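PDB 6WIL: hemolysin activator protein CdiB from Acinetobacter baumannii ACICU, which probably transports the toxin CdiA across the outer membrane as the two-partner secretion pore of a contact-dependent growth inhibition system. Local coordinates for residues Val12-Arg17 / Asn268-Ile273; Leu25-Ala30 / Asp420-Thr425; Asn452-Ile457 / Gly506-Pro511. One frame throughout, in Å; residues are numbered along the deposited sequence.

Contact 1: residues Val12-Arg17 / Asn268-Ile273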
loop_
_atom_site.group_PDB
_atom_site.type_symbol
_atom_site.label_atom_id
_atom_site.label_comp_id
_atom_site.label_asym_id
_atom_site.label_seq_id
_atom_site.Cartn_x
_atom_site.Cartn_y
_atom_site.Cartn_z
ATOM N N VAL A 12 -10.079 15.760 -14.965
ATOM C CA VAL A 12 -9.229 14.584 -15.140
ATOM C C VAL A 12 -7.906 14.778 -14.412
ATOM O O VAL A 12 -7.440 13.896 -13.679
ATOM C CB VAL A 12 -9.014 14.297 -16.638
ATOM C CG1 VAL A 12 -7.786 13.421 -16.845
ATOM C CG2 VAL A 12 -10.245 13.633 -17.232
ATOM N N LEU A 13 -7.280 15.943 -14.605
ATOM C CA LEU A 13 -6.017 16.232 -13.936
ATOM C C LEU A 13 -6.185 16.267 -12.423
ATOM O O LEU A 13 -5.264 15.892 -11.688
ATOM C CB LEU A 13 -5.454 17.560 -14.442
ATOM C CG LEU A 13 -4.050 17.936 -13.964
ATOM C CD1 LEU A 13 -2.980 17.241 -14.800
ATOM C CD2 LEU A 13 -3.862 19.446 -13.973
ATOM N N GLN A 14 -7.347 16.710 -11.941
ATOM C CA GLN A 14 -7.610 16.701 -10.506
ATOM C C GLN A 14 -7.722 15.277 -9.973
ATOM O O GLN A 14 -7.198 14.968 -8.897
ATOM C CB GLN A 14 -8.879 17.500 -10.203
ATOM C CG GLN A 14 -9.514 17.220 -8.846
ATOM C CD GLN A 14 -8.738 17.814 -7.682
ATOM O OE1 GLN A 14 -7.745 18.519 -7.872
ATOM N NE2 GLN A 14 -9.195 17.534 -6.466
ATOM N N ASP A 15 -8.390 14.390 -10.719
ATOM C CA ASP A 15 -8.521 13.003 -10.276
ATOM C C ASP A 15 -7.168 12.303 -10.236
ATOM O O ASP A 15 -6.876 11.565 -9.287
ATOM C CB ASP A 15 -9.488 12.245 -11.186
ATOM C CG ASP A 15 -10.936 12.638 -10.962
ATOM O OD1 ASP A 15 -11.184 13.598 -10.202
ATOM O OD2 ASP A 15 -11.828 11.982 -11.542
ATOM N N GLN A 16 -6.335 12.510 -11.261
ATOM C CA GLN A 16 -4.995 11.932 -11.252
ATOM C C GLN A 16 -4.179 12.459 -10.078
ATOM O O GLN A 16 -3.491 11.692 -9.393
ATOM C CB GLN A 16 -4.282 12.223 -12.573
ATOM C CG GLN A 16 -4.934 11.600 -13.803
ATOM C CD GLN A 16 -4.111 11.805 -15.066
ATOM O OE1 GLN A 16 -3.370 12.781 -15.188
ATOM N NE2 GLN A 16 -4.233 10.875 -16.008
ATOM N N ARG A 17 -4.244 13.770 -9.831
ATOM C CA ARG A 17 -3.544 14.344 -8.687
ATOM C C ARG A 17 -4.096 13.798 -7.376
ATOM O O ARG A 17 -3.339 13.548 -6.430
ATOM C CB ARG A 17 -3.651 15.869 -8.718
ATOM C CG ARG A 17 -2.795 16.567 -7.669
ATOM C CD ARG A 17 -3.229 18.007 -7.451
ATOM N NE ARG A 17 -4.394 18.101 -6.573
ATOM C CZ ARG A 17 -4.327 18.112 -5.245
ATOM N NH1 ARG A 17 -3.150 18.031 -4.639
ATOM N NH2 ARG A 17 -5.436 18.199 -4.523
ATOM N N ASN A 268 -8.078 26.734 -10.440
ATOM C CA ASN A 268 -8.620 25.613 -9.683
ATOM C C ASN A 268 -8.193 25.689 -8.227
ATOM O O ASN A 268 -7.044 26.019 -7.920
ATOM C CB ASN A 268 -8.167 24.270 -10.269
ATOM C CG ASN A 268 -8.179 24.259 -11.781
ATOM O OD1 ASN A 268 -9.228 24.100 -12.408
ATOM N ND2 ASN A 268 -7.006 24.426 -12.380
ATOM N N ARG A 269 -9.127 25.370 -7.335
ATOM C CA ARG A 269 -8.857 25.236 -5.912
ATOM C C ARG A 269 -9.390 23.887 -5.444
ATOM O O ARG A 269 -10.392 23.390 -5.964
ATOM C CB ARG A 269 -9.490 26.387 -5.105
ATOM C CG ARG A 269 -9.113 27.790 -5.600
ATOM C CD ARG A 269 -9.595 28.880 -4.637
ATOM N NE ARG A 269 -8.698 30.037 -4.607
ATOM C CZ ARG A 269 -9.009 31.250 -5.057
ATOM N NH1 ARG A 269 -8.122 32.233 -4.983
ATOM N NH2 ARG A 269 -10.210 31.485 -5.568
ATOM N N SER A 270 -8.711 23.291 -4.464
ATOM C CA SER A 270 -9.039 21.935 -4.036
ATOM C C SER A 270 -8.766 21.761 -2.548
ATOM O O SER A 270 -7.676 22.090 -2.073
ATOM C CB SER A 270 -8.239 20.904 -4.841
ATOM O OG SER A 270 -8.432 19.595 -4.336
ATOM N N TYR A 271 -9.753 21.229 -1.827
ATOM C CA TYR A 271 -9.648 20.918 -0.407
ATOM C C TYR A 271 -9.798 19.414 -0.222
ATOM O O TYR A 271 -10.721 18.810 -0.777
ATOM C CB TYR A 271 -10.719 21.671 0.396
ATOM C CG TYR A 271 -10.751 21.373 1.883
ATOM C CD1 TYR A 271 -11.361 20.221 2.373
ATOM C CD2 TYR A 271 -10.196 22.257 2.800
ATOM C CE1 TYR A 271 -11.396 19.948 3.728
ATOM C CE2 TYR A 271 -10.233 21.994 4.161
ATOM C CZ TYR A 271 -10.833 20.840 4.617
ATOM O OH TYR A 271 -10.870 20.575 5.966
ATOM N N PHE A 272 -8.907 18.816 0.572
ATOM C CA PHE A 272 -8.884 17.372 0.785
ATOM C C PHE A 272 -8.606 17.067 2.248
ATOM O O PHE A 272 -7.660 17.605 2.831
ATOM C CB PHE A 272 -7.824 16.704 -0.099
ATOM C CG PHE A 272 -7.684 15.223 0.124
ATOM C CD1 PHE A 272 -8.530 14.330 -0.514
ATOM C CD2 PHE A 272 -6.696 14.723 0.960
ATOM C CE1 PHE A 272 -8.399 12.966 -0.317
ATOM C CE2 PHE A 272 -6.560 13.361 1.160
ATOM C CZ PHE A 272 -7.412 12.480 0.520
ATOM N N ILE A 273 -9.419 16.193 2.834
ATOM C CA ILE A 273 -9.253 15.765 4.218
ATOM C C ILE A 273 -9.313 14.246 4.266
ATOM O O ILE A 273 -10.174 13.629 3.630
ATOM C CB ILE A 273 -10.322 16.388 5.140
ATOM C CG1 ILE A 273 -10.332 15.694 6.504
ATOM C CG2 ILE A 273 -11.690 16.322 4.492
ATOM C CD1 ILE A 273 -11.296 16.306 7.490
HETATM O O HOH W 1 -6.256 19.050 -2.338
#

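Contact 2: residues Leu25-Ala30 / Asp420-Thr425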
loop_
_atom_site.group_PDB
_atom_site.type_symbol
_atom_site.label_atom_id
_atom_site.label_comp_id
_atom_site.label_asym_id
_atom_site.label_seq_id
_atom_site.Cartn_x
_atom_site.Cartn_y
_atom_site.Cartn_z
ATOM N N LEU A 25 0.023 9.326 0.782
ATOM C CA LEU A 25 -0.355 9.242 2.188
ATOM C C LEU A 25 -0.323 7.802 2.680
ATOM O O LEU A 25 0.123 7.535 3.802
ATOM C CB LEU A 25 -1.739 9.852 2.400
ATOM C CG LEU A 25 -1.859 11.353 2.150
ATOM C CD1 LEU A 25 -3.317 11.752 2.138
ATOM C CD2 LEU A 25 -1.094 12.135 3.207
ATOM N N GLN A 26 -0.793 6.861 1.856
ATOM C CA GLN A 26 -0.722 5.454 2.236
ATOM C C GLN A 26 0.722 4.991 2.350
ATOM O O GLN A 26 1.065 4.220 3.254
ATOM C CB GLN A 26 -1.485 4.589 1.232
ATOM C CG GLN A 26 -2.992 4.761 1.306
ATOM C CD GLN A 26 -3.489 4.872 2.738
ATOM O OE1 GLN A 26 -3.366 3.936 3.531
ATOM N NE2 GLN A 26 -4.044 6.030 3.079
ATOM N N ASP A 27 1.590 5.460 1.452
ATOM C CA ASP A 27 2.990 5.062 1.512
ATOM C C ASP A 27 3.698 5.612 2.743
ATOM O O ASP A 27 4.737 5.069 3.136
ATOM C CB ASP A 27 3.721 5.509 0.245
ATOM C CG ASP A 27 3.379 4.649 -0.960
ATOM O OD1 ASP A 27 3.007 3.471 -0.768
ATOM O OD2 ASP A 27 3.484 5.150 -2.100
ATOM N N GLN A 28 3.162 6.665 3.366
ATOM C CA GLN A 28 3.806 7.243 4.541
ATOM C C GLN A 28 3.723 6.339 5.763
ATOM O O GLN A 28 4.488 6.538 6.713
ATOM C CB GLN A 28 3.187 8.601 4.868
ATOM C CG GLN A 28 3.762 9.753 4.066
ATOM C CD GLN A 28 2.936 11.021 4.199
ATOM O OE1 GLN A 28 2.497 11.382 5.293
ATOM N NE2 GLN A 28 2.705 11.692 3.077
ATOM N N LEU A 29 2.825 5.357 5.763
ATOM C CA LEU A 29 2.626 4.504 6.928
ATOM C C LEU A 29 3.725 3.449 6.989
ATOM O O LEU A 29 3.850 2.617 6.083
ATOM C CB LEU A 29 1.244 3.859 6.882
ATOM C CG LEU A 29 0.097 4.861 6.704
ATOM C CD1 LEU A 29 -1.244 4.206 6.987
ATOM C CD2 LEU A 29 0.293 6.091 7.579
ATOM N N ALA A 30 4.512 3.486 8.064
ATOM C CA ALA A 30 5.688 2.635 8.180
ATOM C C ALA A 30 5.295 1.166 8.302
ATOM O O ALA A 30 4.414 0.809 9.087
ATOM C CB ALA A 30 6.524 3.059 9.387
ATOM N N ASP A 420 -3.250 -2.102 -10.424
ATOM C CA ASP A 420 -2.064 -1.322 -10.119
ATOM C C ASP A 420 -0.908 -2.263 -9.843
ATOM O O ASP A 420 -1.089 -3.343 -9.278
ATOM C CB ASP A 420 -2.286 -0.413 -8.910
ATOM C CG ASP A 420 -3.040 0.836 -9.266
ATOM O OD1 ASP A 420 -2.469 1.657 -10.008
ATOM O OD2 ASP A 420 -4.202 0.982 -8.830
ATOM N N LEU A 421 0.285 -1.838 -10.243
ATOM C CA LEU A 421 1.482 -2.621 -9.979
ATOM C C LEU A 421 2.662 -1.676 -9.855
ATOM O O LEU A 421 2.829 -0.779 -10.685
ATOM C CB LEU A 421 1.726 -3.646 -11.088
ATOM C CG LEU A 421 2.679 -4.786 -10.735
ATOM C CD1 LEU A 421 2.225 -6.064 -11.416
ATOM C CD2 LEU A 421 4.104 -4.442 -11.136
ATOM N N ARG A 422 3.469 -1.875 -8.816
ATOM C CA ARG A 422 4.683 -1.096 -8.628
ATOM C C ARG A 422 5.819 -2.026 -8.236
ATOM O O ARG A 422 5.611 -3.001 -7.508
ATOM C CB ARG A 422 4.497 -0.005 -7.566
ATOM C CG ARG A 422 3.475 1.057 -7.944
ATOM C CD ARG A 422 3.510 2.218 -6.969
ATOM N NE ARG A 422 3.286 1.776 -5.596
ATOM C CZ ARG A 422 3.407 2.559 -4.529
ATOM N NH1 ARG A 422 3.755 3.831 -4.672
ATOM N NH2 ARG A 422 3.183 2.068 -3.316
ATOM N N TYR A 423 7.017 -1.722 -8.730
ATOM C CA TYR A 423 8.200 -2.518 -8.429
ATOM C C TYR A 423 9.395 -1.598 -8.232
ATOM O O TYR A 423 9.610 -0.674 -9.024
ATOM C CB TYR A 423 8.486 -3.529 -9.545
ATOM C CG TYR A 423 9.699 -4.395 -9.299
ATOM C CD1 TYR A 423 9.656 -5.446 -8.392
ATOM C CD2 TYR A 423 10.887 -4.172 -9.983
ATOM C CE1 TYR A 423 10.759 -6.243 -8.169
ATOM C CE2 TYR A 423 11.999 -4.965 -9.765
ATOM C CZ TYR A 423 11.928 -5.998 -8.858
ATOM O OH TYR A 423 13.027 -6.795 -8.634
ATOM N N THR A 424 10.167 -1.858 -7.179
ATOM C CA THR A 424 11.346 -1.078 -6.838
ATOM C C THR A 424 12.465 -2.027 -6.443
ATOM O O THR A 424 12.234 -2.996 -5.715
ATOM C CB THR A 424 11.055 -0.103 -5.682
ATOM O OG1 THR A 424 10.327 1.024 -6.175
ATOM C CG2 THR A 424 12.338 0.382 -5.027
ATOM N N THR A 425 13.673 -1.757 -6.932
ATOM C CA THR A 425 14.841 -2.500 -6.487
ATOM C C THR A 425 16.075 -1.635 -6.657
ATOM O O THR A 425 16.135 -0.813 -7.582
ATOM C CB THR A 425 15.020 -3.820 -7.255
ATOM O OG1 THR A 425 16.127 -4.545 -6.705
ATOM C CG2 THR A 425 15.278 -3.558 -8.729
#

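Contact 3: residues Asn452-Ile457 / Gly506-Pro511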
loop_
_atom_site.group_PDB
_atom_site.type_symbol
_atom_site.label_atom_id
_atom_site.label_comp_id
_atom_site.label_asym_id
_atom_site.label_seq_id
_atom_site.Cartn_x
_atom_site.Cartn_y
_atom_site.Cartn_z
ATOM N N ASN A 452 -15.815 11.147 -17.883
ATOM C CA ASN A 452 -14.936 11.244 -16.719
ATOM C C ASN A 452 -14.402 9.892 -16.265
ATOM O O ASN A 452 -13.357 9.844 -15.607
ATOM C CB ASN A 452 -15.668 11.916 -15.561
ATOM C CG ASN A 452 -16.399 13.162 -15.990
ATOM O OD1 ASN A 452 -17.341 13.094 -16.778
ATOM N ND2 ASN A 452 -15.978 14.314 -15.468
ATOM N N ASP A 453 -15.087 8.798 -16.595
ATOM C CA ASP A 453 -14.659 7.464 -16.187
ATOM C C ASP A 453 -13.575 6.880 -17.082
ATOM O O ASP A 453 -13.098 5.774 -16.803
ATOM C CB ASP A 453 -15.855 6.507 -16.164
ATOM C CG ASP A 453 -16.586 6.520 -14.839
ATOM O OD1 ASP A 453 -15.985 6.950 -13.832
ATOM O OD2 ASP A 453 -17.758 6.086 -14.804
ATOM N N ARG A 454 -13.172 7.580 -18.137
ATOM C CA ARG A 454 -12.237 7.013 -19.092
ATOM C C ARG A 454 -10.805 7.071 -18.564
ATOM O O ARG A 454 -10.493 7.751 -17.583
ATOM C CB ARG A 454 -12.336 7.736 -20.430
ATOM C CG ARG A 454 -13.693 7.609 -21.092
ATOM C CD ARG A 454 -13.578 7.824 -22.585
ATOM N NE ARG A 454 -13.514 9.233 -22.958
ATOM C CZ ARG A 454 -14.536 9.915 -23.464
ATOM N NH1 ARG A 454 -15.705 9.316 -23.659
ATOM N NH2 ARG A 454 -14.391 11.196 -23.777
ATOM N N PHE A 455 -9.929 6.336 -19.245
ATOM C CA PHE A 455 -8.510 6.273 -18.924
ATOM C C PHE A 455 -7.767 7.240 -19.839
ATOM O O PHE A 455 -7.815 7.097 -21.065
ATOM C CB PHE A 455 -7.996 4.843 -19.099
ATOM C CG PHE A 455 -6.651 4.590 -18.482
ATOM C CD1 PHE A 455 -5.489 4.900 -19.169
ATOM C CD2 PHE A 455 -6.548 4.012 -17.229
ATOM C CE1 PHE A 455 -4.252 4.650 -18.611
ATOM C CE2 PHE A 455 -5.313 3.760 -16.664
ATOM C CZ PHE A 455 -4.164 4.080 -17.356
ATOM N N TYR A 456 -7.088 8.219 -19.246
ATOM C CA TYR A 456 -6.423 9.283 -19.985
ATOM C C TYR A 456 -4.910 9.141 -19.867
ATOM O O TYR A 456 -4.397 8.736 -18.818
ATOM C CB TYR A 456 -6.873 10.656 -19.473
ATOM C CG TYR A 456 -8.341 10.931 -19.716
ATOM C CD1 TYR A 456 -9.318 10.418 -18.870
ATOM C CD2 TYR A 456 -8.751 11.695 -20.800
ATOM C CE1 TYR A 456 -10.663 10.661 -19.097
ATOM C CE2 TYR A 456 -10.094 11.943 -21.038
ATOM C CZ TYR A 456 -11.043 11.426 -20.185
ATOM O OH TYR A 456 -12.373 11.679 -20.427
ATOM N N ILE A 457 -4.216 9.462 -20.947
ATOM C CA ILE A 457 -2.739 9.353 -21.006
ATOM C C ILE A 457 -2.167 10.616 -21.623
ATOM O O ILE A 457 -2.774 11.150 -22.494
ATOM C CB ILE A 457 -2.307 8.088 -21.756
ATOM C CG1 ILE A 457 -2.837 8.035 -23.183
ATOM C CG2 ILE A 457 -2.701 6.850 -20.994
ATOM C CD1 ILE A 457 -2.468 6.778 -23.890
ATOM N N GLY A 506 -10.530 0.165 -27.009
ATOM C CA GLY A 506 -11.929 -0.017 -26.700
ATOM C C GLY A 506 -12.758 1.113 -27.275
ATOM O O GLY A 506 -12.323 1.868 -28.150
ATOM N N ARG A 507 -13.980 1.226 -26.767
ATOM C CA ARG A 507 -14.827 2.330 -27.179
ATOM C C ARG A 507 -14.234 3.654 -26.709
ATOM O O ARG A 507 -13.363 3.705 -25.834
ATOM C CB ARG A 507 -16.239 2.157 -26.630
ATOM N N ASN A 508 -14.719 4.737 -27.317
ATOM C CA ASN A 508 -14.252 6.101 -27.083
ATOM C C ASN A 508 -12.793 6.290 -27.481
ATOM O O ASN A 508 -12.131 7.217 -27.000
ATOM C CB ASN A 508 -14.451 6.532 -25.624
ATOM C CG ASN A 508 -15.878 6.324 -25.128
ATOM O OD1 ASN A 508 -16.130 6.338 -23.922
ATOM N ND2 ASN A 508 -16.812 6.123 -26.051
ATOM N N SER A 509 -12.277 5.422 -28.350
ATOM C CA SER A 509 -10.924 5.523 -28.873
ATOM C C SER A 509 -10.964 5.278 -30.374
ATOM O O SER A 509 -11.825 4.551 -30.876
ATOM C CB SER A 509 -9.975 4.520 -28.201
ATOM O OG SER A 509 -8.794 4.341 -28.964
ATOM N N ILE A 510 -10.027 5.893 -31.089
ATOM C CA ILE A 510 -9.938 5.794 -32.540
ATOM C C ILE A 510 -8.566 5.241 -32.885
ATOM O O ILE A 510 -7.562 5.731 -32.359
ATOM C CB ILE A 510 -10.165 7.149 -33.238
ATOM C CG1 ILE A 510 -11.328 7.905 -32.588
ATOM C CG2 ILE A 510 -10.450 6.946 -34.715
ATOM C CD1 ILE A 510 -10.901 9.023 -31.650
ATOM N N PRO A 511 -8.464 4.222 -33.744
ATOM C CA PRO A 511 -7.156 3.626 -34.046
ATOM C C PRO A 511 -6.186 4.633 -34.646
ATOM O O PRO A 511 -6.573 5.657 -35.214
ATOM C CB PRO A 511 -7.493 2.516 -35.048
ATOM C CG PRO A 511 -8.918 2.179 -34.770
ATOM C CD PRO A 511 -9.570 3.473 -34.370
#

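Contact 1: residues Val12-Arg17 / Asn268-Ile273
Gln14, on helix 8-27, reaches across to Ser270 on the inward face of strand 266-279. Its CB leaves the helix toward the strand, and CG lies anti to the backbone N (chi1 162°). A bend at the next bond then brings the amide round beside the serine. From there CD, 3.8 Å from Ser270 OG, carries two unlike ends. OE1 turns toward Arg17 and meets the edge of its guanidinium in plane, so two side chains one helical turn apart are presented to the strand together. NE2 makes the direct bond, donating to Ser270 OG at 3.1 Å. The N-H...O angle is 147°, and the hydroxyl sits 22° out of the amide plane, so the bond is somewhat bent. Glutamine is long enough to span the gap and offers an N-H to the serine and an oxygen to Arg17, while serine is short enough to let the helix approach. Arg17 NH2 also comes within 3.3 Å of Ser270 OG, and a water between Arg17 NH2 and the serine lies 3.0 Å from Ser270 OG. Asn289 completes the buried polar cluster, accepting from Gln14 NE2 and bonding Ser270 OG through its own amide. The helix thus lies inside the barrel against strand 266-279, which pairs with strands 251-261 and 282-295, while Phe272 packs on Leu18, Leu21 and Leu25 farther along the helix.

Contact 2: residues Leu25-Ala30 / Asp420-Thr425
Asp27 and Arg422 meet head-on inside the 16-stranded barrel of this Omp85-superfamily transporter. Asp27 lies toward the end of helix 8-27, the helix that plugs the barrel lumen, and Arg422 projects from strand 414-429 of the wall. The two side chains extend from opposite directions, and it takes both of them to span the 12.0 Å between the CA atoms of Asp27 and Arg422. A long arginine is what the strand needs here, since the shorter aspartate covers little of the gap.

Their flat groups are turned so that carboxylate and guanidinium are nearly coplanar, only 8° apart. The arginine presents its end, with NH1 and NH2 facing the two carboxylate oxygens as a matched pair, and the result is a bidentate salt bridge. Two roughly parallel bonds resist rotation of either group about its last bond, which a single bond could not do. The torsions help set this up: Arg422 CG is anti to the carbonyl carbon (chi1 -64°), and a bend at the CG-CD bond aims the guanidinium at the helix.

NE, on another edge of the same guanidinium, forms a salt bridge with Asp377 on the adjacent strand 374-386, so Arg422 is shared between the wall and the plug.

In the bridge itself, Arg422 NH1 donates to Asp27 OD2 at 2.9 Å, meeting it on the syn side a little out of the carboxylate plane. Beside it, Arg422 NH2 donates to the syn lone pair of Asp27 OD1, also at 2.9 Å, with an N-H...O angle of 163°.

Contact 3: residues Asn452-Ile457 / Gly506-Pro511
Arg454 and Asn508 bury nearly equal areas and between them make the whole of this contact. Arg454 NH1 donates to Asn508 OD1 at 3.0 Å, but the approach is unusual. The C=O...N angle is 94°, and the nitrogen stands 71° out of the carbonyl plane, above the amide and not on a lone pair. This follows from the way the side chains cross at about a right angle, with guanidinium and amide planes 75° apart.

The stem of the arginine shares the work: Arg454 CD makes a van der Waals contact with Asn508 CB at 3.4 Å. Separately, Arg454 CD comes close to Asn508 OD1, at 3.2 Å. Arginine therefore offers both an aliphatic stem and a polar tip, and a bend at the CG-CD bond carries NH1 round to the oxygen. Asparagine suits its own position, where the backbone takes up the left-handed helical conformation that this residue tolerates well. A weak bond from Arg454 NE to Ser473 ties the arginine back to its own hairpin.

The arrangement joins two loops of a TpsB barrel: the long inserted loop L6, which carries the small hairpin of strands 455-457 and 472-474, and the extracellular loop between strands 493-505 and 515-526.

Overall arrangement
Contact 1 is the buried one, whereas contacts 2 and 3 are more open. Contacts 1 and 2 fasten the same plug helix, 8-27, to two different strands of the barrel wall, and they touch through Phe272 and Leu25. Their chemistry differs with their place: an amide and a hydroxyl with an arginine and a water beside them in the buried interface, an acid-arginine salt bridge in the more open one. Contact 3 leaves the wall and links two loops by one out-of-plane bond. It nonetheless touches the plug helix, since Tyr456 packs on Val12 of contact 1, whereas contacts 2 and 3 stay about 8 Å apart at their nearest atoms.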